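Local coordinates for cell division protein FtsZ 1 (PDB 2VAP) that binds GTP and probably hydrolyses it as it polymerises into the dynamic ring at the future site of cell division, at residues 140-143 against 144-148; 59-62 against 63-66. All blocks are in the same frame, centred on the assembly; numbering follows the deposited sequence.

Interaction 1 (140-143 against 144-148); sequences APVV and AEISK
A144, E145, I146 and S147 each give their backbone N-H to the carbonyl oxygen four residues back, on A140, P141, V142 and V143, so one helical turn is clasped to the next. The bond from S147 N to V143 O, at 2.8 Å, is the shortest of the four; that from E145 N to P141 O is the least straight, with 151° at the hydrogen. P141 O takes a second, weak bond from a water 3.1 Å away. This water also donates to E145 OE1 at 2.8 Å, so it bridges the carboxylate to the backbone one turn earlier. E145 can reach it because CG stands anti to the backbone N (chi1 -174°) and the chain runs on extended to the carboxylate. The apolar side-chain contact is that of V142 with I146, whose chains cross at a slant: V142 CG1 meets I146 CD1 at 4.0 Å. I146 CG1 lies anti to its own carbonyl carbon (chi1 -66°), which folds that branch back over the preceding turn, 3.3 Å from V142 O. On the inner side A140, V143 and S147 face strand 124-130, where A140 and V143 both touch I127, while S147 OG is hydrogen-bonded to T154 OG1. P141 and A144 pack on L180 of helix 167-181, and I146 on helix 112-119. The two turns belong to helix 135-149, the crossover helix between parallel strands 124-130 and 153-160: a beta-alpha-beta unit of the Rossmann-like GTPase domain shared with tubulin, with the GTP-binding G136 near the helix's start.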
loop_
_atom_site.group_PDB
_atom_site.type_symbol
_atom_site.label_atom_id
_atom_site.label_comp_id
_atom_site.label_asym_id
_atom_site.label_seq_id
_atom_site.Cartn_x
_atom_site.Cartn_y
_atom_site.Cartn_z
ATOM N N ALA A 140 1.948 1.705 -13.883
ATOM C CA ALA A 140 2.342 1.062 -12.622
ATOM C C ALA A 140 3.414 -0.032 -12.776
ATOM O O ALA A 140 4.409 -0.006 -12.048
ATOM C CB ALA A 140 1.118 0.535 -11.859
ATOM N N PRO A 141 3.227 -0.986 -13.720
ATOM C CA PRO A 141 4.263 -2.007 -13.941
ATOM C C PRO A 141 5.593 -1.442 -14.444
ATOM O O PRO A 141 6.646 -2.012 -14.153
ATOM C CB PRO A 141 3.640 -2.919 -15.008
ATOM C CG PRO A 141 2.176 -2.664 -14.924
ATOM C CD PRO A 141 2.071 -1.211 -14.608
ATOM N N VAL A 142 5.544 -0.337 -15.187
ATOM C CA VAL A 142 6.760 0.327 -15.666
ATOM C C VAL A 142 7.532 0.955 -14.499
ATOM O O VAL A 142 8.750 0.790 -14.396
ATOM C CB VAL A 142 6.461 1.385 -16.764
ATOM C CG1 VAL A 142 7.749 2.054 -17.242
ATOM C CG2 VAL A 142 5.731 0.749 -17.940
ATOM N N VAL A 143 6.819 1.661 -13.621
ATOM C CA VAL A 143 7.423 2.231 -12.412
ATOM C C VAL A 143 8.036 1.119 -11.553
ATOM O O VAL A 143 9.156 1.258 -11.053
ATOM C CB VAL A 143 6.402 3.059 -11.580
ATOM C CG1 VAL A 143 7.062 3.643 -10.335
ATOM C CG2 VAL A 143 5.801 4.176 -12.421
ATOM N N ALA A 144 7.301 0.016 -11.408
ATOM C CA ALA A 144 7.769 -1.149 -10.660
ATOM C C ALA A 144 9.060 -1.728 -11.243
ATOM O O ALA A 144 9.981 -2.066 -10.499
ATOM C CB ALA A 144 6.682 -2.215 -10.595
ATOM N N GLU A 145 9.124 -1.828 -12.572
ATOM C CA GLU A 145 10.322 -2.323 -13.255
ATOM C C GLU A 145 11.519 -1.397 -13.025
ATOM O O GLU A 145 12.628 -1.863 -12.758
ATOM C CB GLU A 145 10.061 -2.507 -14.756
ATOM C CG GLU A 145 11.226 -3.152 -15.507
ATOM C CD GLU A 145 10.965 -3.350 -16.992
ATOM O OE1 GLU A 145 9.911 -2.904 -17.496
ATOM O OE2 GLU A 145 11.827 -3.957 -17.659
ATOM N N ILE A 146 11.279 -0.090 -13.123
ATOM C CA ILE A 146 12.310 0.921 -12.876
ATOM C C ILE A 146 12.809 0.846 -11.428
ATOM O O ILE A 146 14.015 0.937 -11.170
ATOM C CB ILE A 146 11.799 2.349 -13.221
ATOM C CG1 ILE A 146 11.543 2.473 -14.729
ATOM C CG2 ILE A 146 12.797 3.415 -12.765
ATOM C CD1 ILE A 146 10.678 3.662 -15.131
ATOM N N SER A 147 11.873 0.662 -10.496
ATOM C CA SER A 147 12.194 0.519 -9.075
ATOM C C SER A 147 13.075 -0.701 -8.806
ATOM O O SER A 147 14.049 -0.613 -8.058
ATOM C CB SER A 147 10.912 0.437 -8.240
ATOM O OG SER A 147 11.213 0.198 -6.875
ATOM N N LYS A 148 12.729 -1.832 -9.417
ATOM C CA LYS A 148 13.513 -3.058 -9.268
ATOM C C LYS A 148 14.948 -2.876 -9.760
ATOM O O LYS A 148 15.891 -3.362 -9.129
ATOM C CB LYS A 148 12.849 -4.226 -10.005
ATOM C CG LYS A 148 11.643 -4.837 -9.287
ATOM C CD LYS A 148 12.001 -5.438 -7.924
ATOM C CE LYS A 148 12.844 -6.698 -8.049
ATOM N NZ LYS A 148 13.400 -7.116 -6.732
HETATM O O HOH W 1 7.196 -3.034 -17.049
#

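Interaction 2 (59-62 against 63-66); sequences EGIE and GAKT
I61 meets both A64 and T66 across the tight bend at E62 and G63, using a different branch for each. Its CG2 lies 3.9 Å from CG2 of T66, methyl to methyl, the two side chains running past each other in opposite directions. Its CG1, set anti to the backbone N (chi1 -177°), comes alongside A64, 4.3 Å from CB, a looser contact. T66 turns its methyl to I61 because CG2 is anti to its own carbonyl carbon, while OG1 sits between N and C (chi1 50°). A water lies between two backbone carbonyls, 2.7 Å from I61 O and 2.9 Å from A64 O, placed to link them, though it need not donate to both at once. E62 directs its extended side chain off the bend. G63 turns the chain with positive phi (63°), where a glycine is favoured. The bend is further held by helix 204-227: E62 N donates to E224 OE2, and E62 O accepts from T227 OG1. I61 and A64 both pack on V223 of that helix; I61 also touches L56, and T66 touches I53 and K57, of helix 46-59. Residues 59-66 thus span the turn from the end of helix 46-59 into strand 64-70, which runs between strands 40-45 and 83-86 in the parallel sheet.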
loop_
_atom_site.group_PDB
_atom_site.type_symbol
_atom_site.label_atom_id
_atom_site.label_comp_id
_atom_site.label_asym_id
_atom_site.label_seq_id
_atom_site.Cartn_x
_atom_site.Cartn_y
_atom_site.Cartn_z
ATOM N N GLU A 59 -2.372 15.224 4.622
ATOM C CA GLU A 59 -2.396 14.662 5.975
ATOM C C GLU A 59 -1.000 14.604 6.590
ATOM O O GLU A 59 -0.851 14.621 7.815
ATOM C CB GLU A 59 -3.032 13.269 5.973
ATOM C CG GLU A 59 -4.540 13.265 5.741
ATOM C CD GLU A 59 -5.123 11.864 5.627
ATOM O OE1 GLU A 59 -6.070 11.682 4.832
ATOM O OE2 GLU A 59 -4.641 10.946 6.325
ATOM N N GLY A 60 0.016 14.533 5.732
ATOM C CA GLY A 60 1.407 14.545 6.166
ATOM C C GLY A 60 1.951 13.163 6.462
ATOM O O GLY A 60 2.171 12.812 7.625
ATOM N N ILE A 61 2.162 12.378 5.407
ATOM C CA ILE A 61 2.796 11.062 5.528
ATOM C C ILE A 61 4.252 11.231 5.968
ATOM O O ILE A 61 5.002 12.019 5.387
ATOM C CB ILE A 61 2.673 10.222 4.216
ATOM C CG1 ILE A 61 3.279 8.824 4.402
ATOM C CG2 ILE A 61 3.283 10.961 3.012
ATOM C CD1 ILE A 61 2.848 7.803 3.358
ATOM N N GLU A 62 4.637 10.498 7.009
ATOM C CA GLU A 62 5.944 10.686 7.631
ATOM C C GLU A 62 7.054 9.894 6.945
ATOM O O GLU A 62 6.871 8.730 6.587
ATOM C CB GLU A 62 5.885 10.351 9.124
ATOM C CG GLU A 62 4.940 11.250 9.920
ATOM C CD GLU A 62 5.128 11.134 11.422
ATOM O OE1 GLU A 62 6.287 11.171 11.885
ATOM O OE2 GLU A 62 4.113 11.017 12.140
ATOM N N GLY A 63 8.196 10.554 6.754
ATOM C CA GLY A 63 9.418 9.920 6.253
ATOM C C GLY A 63 9.364 9.336 4.852
ATOM O O GLY A 63 10.116 8.413 4.535
ATOM N N ALA A 64 8.482 9.874 4.012
ATOM C CA ALA A 64 8.338 9.388 2.642
ATOM C C ALA A 64 8.175 10.521 1.635
ATOM O O ALA A 64 7.429 11.475 1.872
ATOM C CB ALA A 64 7.172 8.413 2.538
ATOM N N LYS A 65 8.884 10.400 0.518
ATOM C CA LYS A 65 8.739 11.309 -0.613
ATOM C C LYS A 65 7.512 10.899 -1.418
ATOM O O LYS A 65 7.288 9.710 -1.650
ATOM C CB LYS A 65 9.993 11.251 -1.491
ATOM C CG LYS A 65 10.013 12.228 -2.661
ATOM C CD LYS A 65 11.249 12.013 -3.520
ATOM C CE LYS A 65 11.276 12.958 -4.709
ATOM N NZ LYS A 65 12.517 12.785 -5.515
ATOM N N THR A 66 6.716 11.881 -1.835
ATOM C CA THR A 66 5.527 11.613 -2.645
ATOM C C THR A 66 5.728 12.047 -4.093
ATOM O O THR A 66 6.098 13.191 -4.364
ATOM C CB THR A 66 4.257 12.284 -2.071
ATOM O OG1 THR A 66 4.523 13.665 -1.793
ATOM C CG2 THR A 66 3.804 11.582 -0.794
HETATM O O HOH W 2 7.184 13.117 4.215
#

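How the interactions relate
Following the chain from the N terminus, strand 40-45 leads into helix 46-59, and interaction 2 closes the short loop that returns the chain to the sheet as strand 64-70. Interaction 1 comes later, after strand 124-130, within helix 135-149; it closes no loop but joins successive turns of one helix. The two are in series, neither nested nor crossing. Their centres are about 20 Å apart and their nearest atoms about 11 Å, without touching. Both serve the same six-stranded parallel sheet of the GTPase domain: 59-66 joins a helix to strand 64-70, whereas 140-148 packs against strand 124-130, with strand 40-45 between these two strands.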